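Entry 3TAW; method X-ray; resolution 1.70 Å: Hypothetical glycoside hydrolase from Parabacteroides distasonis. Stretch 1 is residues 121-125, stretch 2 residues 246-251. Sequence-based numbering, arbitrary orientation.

Stretch 1 121-125: PRIAM
Stretch 2 (246-251) ECGPPA

Residues 121-125 form an extended strand, with phi from -73° to -140° and psi from 138° to 163°. In the second stretch, Glu246 and Cys247 end a strand that begins earlier in the chain. Gly248, Pro249 and Pro250 follow as a loop. The chain runs in the same general direction in both stretches where they meet: Arg122 CA lies 6.2 Å from Pro249 CA, and Ala124 CA lies 6.8 Å from Pro250 CA. No backbone-to-backbone hydrogen bond joins the two. The contact buries 223 Å². Arg122 has the largest share, 83 Å², followed by Pro250 with 57 Å².

Arg122 points its CB toward the loop. Its chi1 is m (-79°), chi2 p (86°), chi3 t (171°) and chi4 154°. The chi2 turn at CG sends the rest of the chain along the loop, toward Gly248 and Cys247. There the edge of the guanidinium meets two backbone carbonyls near its plane. Arg122 NE donates to Gly248 O at 2.9 Å, almost straight at 167°. Arg122 NH2 donates to Cys247 O at 2.7 Å, more bent at 135°. The cationic group thus pairs with consecutive carbonyl oxygens. Arg122 NH1 donates to the oxygen of water 1 at 2.9 Å. In turn, water 1 gives a weak hydrogen bond to Glu246 OE2 at 3.4 Å, linking the two charged side chains indirectly. Glu246 is t at chi1 and chi2, so its carboxylate extends nearer the first stretch although its CB points sideways.

Gly248 has phi/psi of -106°/-129°; an ideal CB would clash with Pro249 CD at 2.4 Å. Pro249 (-70°/176°) turns its CB away.

Pro250 (-53°/143°, C-gamma exo) points toward the strand. Pro250 CG lies 4.2 Å from Ala124 CB, an apolar contact, and 3.4 Å from Ile123 O. Ile123 (chi1 m, chi2 t) points its CB away; its part in the contact is the backbone O.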

# COMPACT_ATOMS: atom_id res chain seq x y z
N PRO A 121 0.54 2.14 4.85
CA PRO A 121 0.58 0.74 5.30
C PRO A 121 0.12 -0.24 4.22
O PRO A 121 -0.75 0.08 3.40
CB PRO A 121 -0.41 0.74 6.42
CG PRO A 121 -1.42 1.77 6.04
CD PRO A 121 -0.61 2.87 5.43
N ARG A 122 0.71 -1.43 4.22
CA ARG A 122 0.12 -2.61 3.60
C ARG A 122 0.16 -3.71 4.62
O ARG A 122 1.15 -3.86 5.37
CB ARG A 122 0.90 -3.10 2.36
CG ARG A 122 0.66 -2.35 1.09
CD ARG A 122 1.54 -1.17 1.00
NE ARG A 122 1.53 -0.48 -0.31
CZ ARG A 122 1.83 0.80 -0.45
NH1 ARG A 122 2.17 1.51 0.60
NH2 ARG A 122 1.78 1.39 -1.64
N ILE A 123 -0.89 -4.52 4.63
CA ILE A 123 -1.01 -5.64 5.55
C ILE A 123 -1.25 -6.93 4.80
O ILE A 123 -2.05 -6.96 3.87
CB ILE A 123 -2.17 -5.45 6.54
CG1 ILE A 123 -1.90 -4.20 7.40
CG2 ILE A 123 -2.38 -6.71 7.43
CD1 ILE A 123 -3.10 -3.76 8.21
N ALA A 124 -0.58 -7.99 5.23
CA ALA A 124 -0.92 -9.35 4.82
C ALA A 124 -0.78 -10.26 6.04
O ALA A 124 -0.14 -9.88 7.04
CB ALA A 124 -0.05 -9.87 3.66
N MSE A 125 -1.37 -11.43 5.96
CA MSE A 125 -1.42 -12.34 7.11
C MSE A 125 -0.78 -13.69 6.80
O MSE A 125 -1.01 -14.25 5.74
CB MSE A 125 -2.86 -12.59 7.53
CG MSE A 125 -2.99 -13.26 8.86
SE MSE A 125 -4.83 -13.88 9.17
CE MSE A 125 -4.85 -15.38 7.89
N GLU A 246 4.59 2.57 -8.63
CA GLU A 246 4.63 2.43 -7.17
C GLU A 246 3.72 1.28 -6.72
O GLU A 246 2.50 1.28 -6.96
CB GLU A 246 4.22 3.74 -6.49
CG GLU A 246 4.30 3.69 -4.98
CD GLU A 246 4.32 5.05 -4.33
OE1 GLU A 246 3.89 6.03 -5.00
OE2 GLU A 246 4.78 5.14 -3.17
N CYS A 247 4.33 0.30 -6.06
CA CYS A 247 3.61 -0.89 -5.66
C CYS A 247 2.37 -0.56 -4.83
O CYS A 247 2.35 0.40 -4.08
CB CYS A 247 4.53 -1.82 -4.89
SG CYS A 247 5.85 -2.49 -5.91
N GLY A 248 1.32 -1.37 -5.01
CA GLY A 248 0.03 -1.15 -4.39
C GLY A 248 -0.20 -2.14 -3.25
O GLY A 248 0.65 -2.28 -2.36
N PRO A 249 -1.35 -2.82 -3.25
CA PRO A 249 -1.60 -3.79 -2.21
C PRO A 249 -0.70 -5.03 -2.33
O PRO A 249 0.07 -5.15 -3.29
CB PRO A 249 -3.07 -4.18 -2.43
CG PRO A 249 -3.29 -3.98 -3.87
CD PRO A 249 -2.43 -2.81 -4.27
N PRO A 250 -0.79 -5.96 -1.37
CA PRO A 250 -0.08 -7.22 -1.54
C PRO A 250 -0.37 -7.92 -2.88
O PRO A 250 -1.50 -7.85 -3.42
CB PRO A 250 -0.56 -8.06 -0.36
CG PRO A 250 -0.89 -7.04 0.70
CD PRO A 250 -1.53 -5.93 -0.09
N ALA A 251 0.68 -8.54 -3.42
CA ALA A 251 0.60 -9.27 -4.67
C ALA A 251 -0.11 -10.60 -4.44
O ALA A 251 -0.12 -11.12 -3.31
CB ALA A 251 2.01 -9.52 -5.23
O HOH W 1 2.87 4.01 -0.60